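Periplasmic binding protein (Veillonella parvula, PDB 4OVK) probably binds a solute in the periplasm, as the extracytoplasmic receptor component of an ABC transporter. Local coordinates at residues A35-P40 and S84-N89; K168-S173 and P298-D303; T203-E208 and Q294-D299. All coordinates share one frame; numbering follows the deposited sequence.

Contact 1 (A35-P40 and S84-N89)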
loop_
_atom_site.group_PDB
_atom_site.type_symbol
_atom_site.label_atom_id
_atom_site.label_comp_id
_atom_site.label_asym_id
_atom_site.label_seq_id
_atom_site.Cartn_x
_atom_site.Cartn_y
_atom_site.Cartn_z
ATOM N N ALA A 35 -15.551 -5.013 -11.134
ATOM C CA ALA A 35 -14.302 -5.721 -11.432
ATOM C C ALA A 35 -13.139 -4.726 -11.400
ATOM O O ALA A 35 -13.287 -3.569 -11.806
ATOM C CB ALA A 35 -14.364 -6.417 -12.775
ATOM N N ILE A 36 -11.979 -5.191 -10.929
ATOM C CA ILE A 36 -10.875 -4.302 -10.619
ATOM C C ILE A 36 -9.578 -4.821 -11.213
ATOM O O ILE A 36 -9.082 -5.863 -10.816
ATOM C CB ILE A 36 -10.736 -4.125 -9.090
ATOM C CG1 ILE A 36 -12.064 -3.690 -8.484
ATOM C CG2 ILE A 36 -9.631 -3.122 -8.758
ATOM C CD1 ILE A 36 -12.312 -4.158 -7.085
ATOM N N VAL A 37 -9.040 -4.078 -12.185
ATOM C CA VAL A 37 -7.778 -4.430 -12.825
ATOM C C VAL A 37 -6.543 -4.082 -11.968
ATOM O O VAL A 37 -5.672 -4.938 -11.781
ATOM C CB VAL A 37 -7.690 -3.801 -14.237
ATOM C CG1 VAL A 37 -6.266 -3.866 -14.800
ATOM C CG2 VAL A 37 -8.689 -4.489 -15.153
ATOM N N PRO A 38 -6.451 -2.842 -11.443
ATOM C CA PRO A 38 -5.237 -2.472 -10.680
ATOM C C PRO A 38 -5.094 -3.290 -9.401
ATOM O O PRO A 38 -6.075 -3.524 -8.709
ATOM C CB PRO A 38 -5.467 -0.995 -10.354
ATOM C CG PRO A 38 -6.400 -0.515 -11.417
ATOM C CD PRO A 38 -7.304 -1.670 -11.689
ATOM N N ILE A 39 -3.876 -3.712 -9.089
ATOM C CA ILE A 39 -3.671 -4.686 -8.013
ATOM C C ILE A 39 -4.066 -4.148 -6.626
ATOM O O ILE A 39 -4.818 -4.806 -5.911
ATOM C CB ILE A 39 -2.239 -5.253 -8.018
ATOM C CG1 ILE A 39 -1.985 -6.046 -9.313
ATOM C CG2 ILE A 39 -2.021 -6.147 -6.800
ATOM C CD1 ILE A 39 -0.524 -6.337 -9.578
ATOM N N PRO A 40 -3.575 -2.959 -6.238
ATOM C CA PRO A 40 -3.922 -2.471 -4.886
ATOM C C PRO A 40 -5.375 -2.013 -4.706
ATOM O O PRO A 40 -5.848 -1.823 -3.570
ATOM C CB PRO A 40 -2.981 -1.270 -4.682
ATOM C CG PRO A 40 -2.443 -0.925 -6.014
ATOM C CD PRO A 40 -2.600 -2.093 -6.930
ATOM N N SER A 84 -9.464 -14.414 -13.020
ATOM C CA SER A 84 -8.957 -14.885 -14.303
ATOM C C SER A 84 -9.155 -13.891 -15.442
ATOM O O SER A 84 -8.675 -14.108 -16.556
ATOM C CB SER A 84 -9.630 -16.208 -14.655
ATOM O OG SER A 84 -11.028 -16.034 -14.848
ATOM N N PHE A 85 -9.858 -12.797 -15.179
ATOM C CA PHE A 85 -10.317 -11.919 -16.268
ATOM C C PHE A 85 -9.237 -10.970 -16.796
ATOM O O PHE A 85 -9.435 -10.319 -17.824
ATOM C CB PHE A 85 -11.554 -11.141 -15.819
ATOM C CG PHE A 85 -11.247 -9.912 -15.033
ATOM C CD1 PHE A 85 -11.018 -9.966 -13.659
ATOM C CD2 PHE A 85 -11.194 -8.682 -15.670
ATOM C CE1 PHE A 85 -10.735 -8.813 -12.977
ATOM C CE2 PHE A 85 -10.922 -7.530 -14.976
ATOM C CZ PHE A 85 -10.677 -7.594 -13.635
ATOM N N VAL A 86 -8.103 -10.911 -16.093
ATOM C CA VAL A 86 -6.977 -10.046 -16.437
ATOM C C VAL A 86 -5.660 -10.756 -16.096
ATOM O O VAL A 86 -5.587 -11.462 -15.089
ATOM C CB VAL A 86 -7.091 -8.669 -15.713
ATOM C CG1 VAL A 86 -7.038 -8.802 -14.196
ATOM C CG2 VAL A 86 -6.038 -7.694 -16.207
ATOM N N ASP A 87 -4.627 -10.586 -16.923
ATOM C CA ASP A 87 -3.324 -11.242 -16.686
ATOM C C ASP A 87 -2.307 -10.293 -16.013
ATOM O O ASP A 87 -2.651 -9.178 -15.651
ATOM C CB ASP A 87 -2.779 -11.852 -18.002
ATOM C CG ASP A 87 -2.247 -10.813 -18.977
ATOM O OD1 ASP A 87 -2.073 -9.641 -18.592
ATOM O OD2 ASP A 87 -1.983 -11.183 -20.147
ATOM N N ASN A 88 -1.063 -10.740 -15.834
ATOM C CA ASN A 88 -0.035 -9.931 -15.140
ATOM C C ASN A 88 0.444 -8.711 -15.891
ATOM O O ASN A 88 1.016 -7.804 -15.296
ATOM C CB ASN A 88 1.200 -10.775 -14.794
ATOM C CG ASN A 88 1.069 -11.467 -13.464
ATOM O OD1 ASN A 88 0.067 -11.304 -12.779
ATOM N ND2 ASN A 88 2.088 -12.236 -13.079
ATOM N N ASN A 89 0.246 -8.695 -17.202
ATOM C CA ASN A 89 0.576 -7.524 -17.989
ATOM C C ASN A 89 -0.652 -6.636 -18.167
ATOM O O ASN A 89 -0.662 -5.731 -18.999
ATOM C CB ASN A 89 1.193 -7.966 -19.314
ATOM C CG ASN A 89 2.437 -8.822 -19.107
ATOM O OD1 ASN A 89 2.576 -9.519 -18.085
ATOM N ND2 ASN A 89 3.352 -8.770 -20.066
#
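Phe85 brings the end of its ring against the side chains of Ala35 and Val37 and the carbonyl of Ile36 between them, where strand 34-36 leaves the parallel sheet of the N-terminal lobe. The fold is that of a periplasmic binding protein, and the strand lies in its sheet between strands 55-57 and 104-108. Phe85 CZ is the ring atom that reaches farthest in, 3.7 Å from Ile36 O. This carbonyl oxygen sits at the ring edge, near the ring plane, so a polar atom of the chain is met by the aromatic rim and not by its face. To this are added two oblique approaches: Ala35 CB lies 4.0 Å from Phe85 CZ, and Val37 CG2 lies 3.8 Å from Phe85 CE2. The two branches of Val37 divide the work, since the other one, CG1, faces Val86 CG2 at 4.1 Å.

The ring is held from its own segment as well. Val86 CG1 lies over one face, 3.8 Å above the plane and displaced toward the rim. The first torsion of Phe85 puts CG between the backbone N and the carbonyl carbon (chi1 83°), on a CB that itself points toward segment 35-40. Further out, Glu96 and Val97 of helix 94-100 also touch Phe85, while Phe90, Val105 and Ile107 pack on Val37. Backbone bonds to Val104, Ile106 and Gly57 keep Ala35 and Ile36 in the sheet. Ile36 itself turns its side chain away from Phe85, to Trp41, Thr42 and Val45 of helix 41-49; its backbone carbon C lies in the plane of the Phe85 ring, at the edge.

Contact 2 (K168-S173 and P298-D303)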
loop_
_atom_site.group_PDB
_atom_site.type_symbol
_atom_site.label_atom_id
_atom_site.label_comp_id
_atom_site.label_asym_id
_atom_site.label_seq_id
_atom_site.Cartn_x
_atom_site.Cartn_y
_atom_site.Cartn_z
ATOM N N LYS A 168 3.264 17.341 8.149
ATOM C CA LYS A 168 3.828 18.615 7.683
ATOM C C LYS A 168 4.124 19.519 8.867
ATOM O O LYS A 168 5.126 20.236 8.867
ATOM C CB LYS A 168 2.904 19.353 6.705
ATOM C CG LYS A 168 2.631 18.615 5.401
ATOM C CD LYS A 168 3.838 18.562 4.478
ATOM C CE LYS A 168 3.922 19.787 3.590
ATOM N NZ LYS A 168 5.200 19.839 2.824
ATOM N N GLN A 169 3.261 19.482 9.881
ATOM C CA GLN A 169 3.388 20.409 10.999
ATOM C C GLN A 169 4.562 19.960 11.856
ATOM O O GLN A 169 5.348 20.768 12.278
ATOM C CB GLN A 169 2.098 20.471 11.821
ATOM C CG GLN A 169 2.016 21.639 12.799
ATOM C CD GLN A 169 2.751 21.385 14.108
ATOM O OE1 GLN A 169 2.837 20.246 14.589
ATOM N NE2 GLN A 169 3.284 22.449 14.694
ATOM N N LYS A 170 4.690 18.657 12.084
ATOM C CA LYS A 170 5.848 18.148 12.817
ATOM C C LYS A 170 7.153 18.504 12.103
ATOM O O LYS A 170 8.169 18.762 12.748
ATOM C CB LYS A 170 5.744 16.640 13.033
ATOM C CG LYS A 170 4.650 16.232 14.005
ATOM C CD LYS A 170 4.966 16.635 15.435
ATOM C CE LYS A 170 3.854 16.194 16.375
ATOM N NZ LYS A 170 4.194 16.484 17.789
ATOM N N ASN A 171 7.125 18.512 10.775
ATOM C CA ASN A 171 8.256 18.972 9.972
ATOM C C ASN A 171 9.590 18.318 10.356
ATOM O O ASN A 171 10.614 18.997 10.482
ATOM C CB ASN A 171 8.359 20.500 10.065
ATOM C CG ASN A 171 9.211 21.102 8.959
ATOM O OD1 ASN A 171 9.390 20.512 7.895
ATOM N ND2 ASN A 171 9.747 22.278 9.216
ATOM N N ALA A 172 9.570 16.992 10.492
ATOM C CA ALA A 172 10.747 16.225 10.927
ATOM C C ALA A 172 11.893 16.264 9.917
ATOM O O ALA A 172 13.028 16.008 10.272
ATOM C CB ALA A 172 10.354 14.779 11.214
ATOM N N SER A 173 11.604 16.585 8.654
ATOM C CA SER A 173 12.661 16.648 7.645
ATOM C C SER A 173 13.629 17.787 7.917
ATOM O O SER A 173 14.737 17.799 7.383
ATOM C CB SER A 173 12.073 16.795 6.242
ATOM O OG SER A 173 11.294 17.960 6.156
ATOM N N PRO A 298 11.283 8.990 17.409
ATOM C CA PRO A 298 10.287 8.757 18.450
ATOM C C PRO A 298 10.036 9.947 19.385
ATOM O O PRO A 298 8.930 10.076 19.909
ATOM C CB PRO A 298 10.868 7.567 19.235
ATOM C CG PRO A 298 12.323 7.596 18.955
ATOM C CD PRO A 298 12.437 8.083 17.541
ATOM N N ASP A 299 11.041 10.796 19.602
ATOM C CA ASP A 299 10.883 11.958 20.470
ATOM C C ASP A 299 9.974 13.024 19.852
ATOM O O ASP A 299 9.325 13.772 20.576
ATOM C CB ASP A 299 12.252 12.556 20.852
ATOM C CG ASP A 299 13.050 11.657 21.805
ATOM O OD1 ASP A 299 12.496 10.651 22.305
ATOM O OD2 ASP A 299 14.236 11.967 22.074
ATOM N N THR A 300 9.935 13.080 18.521
ATOM C CA THR A 300 9.046 13.972 17.783
ATOM C C THR A 300 7.629 13.382 17.695
ATOM O O THR A 300 6.628 14.063 17.956
ATOM C CB THR A 300 9.606 14.205 16.361
ATOM O OG1 THR A 300 10.869 14.885 16.449
ATOM C CG2 THR A 300 8.645 15.026 15.505
ATOM N N PHE A 301 7.550 12.108 17.331
ATOM C CA PHE A 301 6.265 11.457 17.085
ATOM C C PHE A 301 5.797 10.712 18.345
ATOM O O PHE A 301 5.646 9.495 18.359
ATOM C CB PHE A 301 6.402 10.548 15.869
ATOM C CG PHE A 301 6.762 11.298 14.608
ATOM C CD1 PHE A 301 5.863 12.190 14.043
ATOM C CD2 PHE A 301 8.008 11.151 14.016
ATOM C CE1 PHE A 301 6.182 12.888 12.895
ATOM C CE2 PHE A 301 8.337 11.856 12.870
ATOM C CZ PHE A 301 7.425 12.726 12.311
ATOM N N ASN A 302 5.556 11.474 19.403
ATOM C CA ASN A 302 5.303 10.904 20.731
ATOM C C ASN A 302 3.913 11.195 21.261
ATOM O O ASN A 302 3.676 11.101 22.470
ATOM C CB ASN A 302 6.328 11.457 21.731
ATOM C CG ASN A 302 6.232 12.969 21.886
ATOM O OD1 ASN A 302 5.486 13.641 21.165
ATOM N ND2 ASN A 302 6.977 13.508 22.830
ATOM N N ASP A 303 2.991 11.547 20.372
ATOM C CA ASP A 303 1.662 11.992 20.789
ATOM C C ASP A 303 0.540 11.164 20.160
ATOM O O ASP A 303 -0.601 11.630 20.034
ATOM C CB ASP A 303 1.496 13.489 20.507
ATOM C CG ASP A 303 1.873 13.870 19.092
ATOM O OD1 ASP A 303 2.096 12.977 18.253
ATOM O OD2 ASP A 303 1.956 15.078 18.816
HETATM O O HOH W 1 6.711 16.721 18.855
#
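Lys170 bends at its second torsion, which sets CD aside (chi2 -69°), and then runs straight through CE to NZ to meet Asp303 tip to tip. Asp303 answers with CG between its backbone N and carbonyl carbon (chi1 50°). The contact closes the C-terminal end of helix 150-170, the long helix that joins the two lobes of the periplasmic binding protein fold, against the loop between helices 285-296 and 306-318. Lys170 NZ and Asp303 OD2 form a salt bridge of 2.8 Å, with the nitrogen above the carboxylate plane, 42° out of it. The other oxygen, Asp303 OD1, takes a hydrogen bond from Tyr166 OH, one turn back on the same helix, so both oxygens of the carboxylate are tied to helix 150-170.

The ammonium also makes a weak hydrogen bond of 3.4 Å from Lys170 NZ to Thr300 O. A water bridges the same two atoms, accepting from Lys170 NZ at 2.7 Å and donating to Thr300 O at 2.8 Å. The same carbonyl receives the weak bond of an inverse gamma turn centred on Phe301, from Asn302 N.

Beneath the polar tip lies an apolar layer. Lys170 CB is 3.8 Å from Phe301 CE1, the two side chains sliding past each other in opposite directions. Just beyond the helix end, Ala172 CB comes to 3.7 Å from Phe301 CZ; both approaches are oblique. The ring of Phe167 also meets the Phe301 ring. Thr300 CG2 covers one face of this ring, 3.9 Å above its centre.

Contact 3 (T203-E208 and Q294-D299)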
loop_
_atom_site.group_PDB
_atom_site.type_symbol
_atom_site.label_atom_id
_atom_site.label_comp_id
_atom_site.label_asym_id
_atom_site.label_seq_id
_atom_site.Cartn_x
_atom_site.Cartn_y
_atom_site.Cartn_z
ATOM N N THR A 203 12.046 10.696 4.316
ATOM C CA THR A 203 12.313 12.121 4.512
ATOM C C THR A 203 11.230 12.751 5.389
ATOM O O THR A 203 11.542 13.489 6.314
ATOM C CB THR A 203 12.393 12.871 3.166
ATOM O OG1 THR A 203 13.534 12.410 2.429
ATOM C CG2 THR A 203 12.511 14.381 3.381
HETATM N N MSE A 204 9.958 12.442 5.113
HETATM C CA MSE A 204 8.861 13.066 5.844
HETATM C C MSE A 204 8.881 12.665 7.304
HETATM O O MSE A 204 8.414 13.415 8.152
HETATM C CB MSE A 204 7.523 12.720 5.200
HETATM C CG MSE A 204 6.327 13.383 5.887
HETATM SE SE MSE A 204 6.349 15.360 5.721
HETATM C CE MSE A 204 5.973 15.535 3.790
ATOM N N THR A 205 9.420 11.488 7.615
ATOM C CA THR A 205 9.466 11.012 9.003
ATOM C C THR A 205 10.820 11.252 9.687
ATOM O O THR A 205 11.089 10.707 10.762
ATOM C CB THR A 205 9.041 9.531 9.087
ATOM O OG1 THR A 205 9.896 8.726 8.268
ATOM C CG2 THR A 205 7.581 9.376 8.614
ATOM N N GLY A 206 11.656 12.095 9.082
ATOM C CA GLY A 206 12.864 12.594 9.740
ATOM C C GLY A 206 14.107 11.735 9.612
ATOM O O GLY A 206 15.014 11.808 10.454
ATOM N N GLY A 207 14.172 10.937 8.546
ATOM C CA GLY A 207 15.360 10.144 8.270
ATOM C C GLY A 207 16.136 10.695 7.095
ATOM O O GLY A 207 15.606 11.485 6.290
ATOM N N GLU A 208 17.400 10.295 7.013
ATOM C CA GLU A 208 18.212 10.553 5.833
ATOM C C GLU A 208 18.189 9.279 5.014
ATOM O O GLU A 208 18.349 8.190 5.554
ATOM C CB GLU A 208 19.652 10.924 6.206
ATOM C CG GLU A 208 20.591 11.028 5.006
ATOM C CD GLU A 208 22.011 11.439 5.359
ATOM O OE1 GLU A 208 22.289 11.747 6.544
ATOM O OE2 GLU A 208 22.861 11.450 4.434
ATOM N N GLN A 294 7.726 6.635 14.532
ATOM C CA GLN A 294 8.149 6.174 15.845
ATOM C C GLN A 294 9.444 5.351 15.835
ATOM O O GLN A 294 10.099 5.261 16.858
ATOM C CB GLN A 294 7.019 5.470 16.582
ATOM C CG GLN A 294 6.010 6.489 17.062
ATOM C CD GLN A 294 4.937 5.935 17.963
ATOM O OE1 GLN A 294 4.596 4.748 17.905
ATOM N NE2 GLN A 294 4.372 6.814 18.795
ATOM N N LEU A 295 9.807 4.766 14.695
ATOM C CA LEU A 295 11.115 4.134 14.555
ATOM C C LEU A 295 12.206 5.182 14.415
ATOM O O LEU A 295 13.248 5.070 15.022
ATOM C CB LEU A 295 11.182 3.218 13.329
ATOM C CG LEU A 295 10.393 1.916 13.354
ATOM C CD1 LEU A 295 10.618 1.176 12.038
ATOM C CD2 LEU A 295 10.788 1.078 14.552
ATOM N N ILE A 296 11.954 6.206 13.606
ATOM C CA ILE A 296 13.023 7.107 13.170
ATOM C C ILE A 296 13.205 8.305 14.122
ATOM O O ILE A 296 14.341 8.618 14.513
ATOM C CB ILE A 296 12.783 7.549 11.712
ATOM C CG1 ILE A 296 12.759 6.307 10.802
ATOM C CG2 ILE A 296 13.849 8.552 11.283
ATOM C CD1 ILE A 296 12.308 6.550 9.375
ATOM N N GLN A 297 12.102 8.957 14.496
ATOM C CA GLN A 297 12.132 10.111 15.403
ATOM C C GLN A 297 11.095 9.965 16.512
ATOM O O GLN A 297 10.132 10.728 16.563
ATOM C CB GLN A 297 11.858 11.412 14.642
ATOM C CG GLN A 297 12.874 11.741 13.568
ATOM C CD GLN A 297 14.223 12.187 14.108
ATOM O OE1 GLN A 297 14.426 12.370 15.319
ATOM N NE2 GLN A 297 15.153 12.393 13.196
ATOM N N PRO A 298 11.283 8.990 17.409
ATOM C CA PRO A 298 10.287 8.757 18.450
ATOM C C PRO A 298 10.036 9.947 19.385
ATOM O O PRO A 298 8.930 10.076 19.909
ATOM C CB PRO A 298 10.868 7.567 19.235
ATOM C CG PRO A 298 12.323 7.596 18.955
ATOM C CD PRO A 298 12.437 8.083 17.541
ATOM N N ASP A 299 11.041 10.796 19.602
ATOM C CA ASP A 299 10.883 11.958 20.470
ATOM C C ASP A 299 9.974 13.024 19.852
ATOM O O ASP A 299 9.325 13.772 20.576
ATOM C CB ASP A 299 12.252 12.556 20.852
ATOM C CG ASP A 299 13.050 11.657 21.805
ATOM O OD1 ASP A 299 12.496 10.651 22.305
ATOM O OD2 ASP A 299 14.236 11.967 22.074
#
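A Schellman motif ends helix 197-204 of the C-terminal lobe, and its turn, Thr205 to Gly207, packs on Ile296 and Gln297 at the end of helix 285-296. Helix 197-204 lies in the connection between the parallel neighbouring strands 180-184 and 208-209, so the contact sets the turn of a beta-alpha-beta unit against another helix of the lobe. Gly206, with positive phi, is the C-prime residue: its N bonds back to Thr203 O at 3.1 Å, and Gly207 N returns to Ile202 O.

The carbonyl oxygen of Gly206 is taken by Gln297. Gln297 NE2 donates to Gly206 O at 2.8 Å with a nearly straight N-H...O angle of 166°. The acceptor lies almost in the amide plane of Gln297, while the donor is tilted 21° from the carbonyl plane. The chain of Gln297 bends at its second torsion (chi2 -72°), which places CD; from there NE2 reaches the glycine oxygen. Its CG fills the direction in which a beta carbon of Gly206 would point. Leu175 and Pro179 also touch the Gln297 side chain.

Thr205 O is buried with no polar partner: Gln297 CG and Ile296 CG2 each lie 3.5 Å from it. Ile296 covers the turn with two branches. CG2, anti to the backbone N, comes within 3.6 Å of Gly206 O and equally near Gly207 N. The side chains of Ile296 and Thr205 cross at about a right angle. There, Ile296 CD1 stands 3.4 Å from Thr205 OG1, a hydroxyl hydrogen-bonded to Met201 O of helix 197-204.

Overall arrangement
Contact 1 lies in one lobe and contacts 2 and 3 at the other, contact 2 at the end of the linking helix; they are on opposite sides of the chain's centre, with the centres of contacts 1 and 2 about 38 Å apart. Contacts 2 and 3 adjoin, their centres about 7 Å apart; they share Pro298 and Asp299, in the chain that follows helix 285-296. Gln294 NE2 of contact 3 probably bonds to Phe301 O of contact 2, and Ala172 packs against Gly206. The chemistry differs: contact 1 is buried and largely apolar, contact 3 is buried with one amide-to-carbonyl bond, and contact 2, partly buried, alone carries a salt bridge and a bridging water.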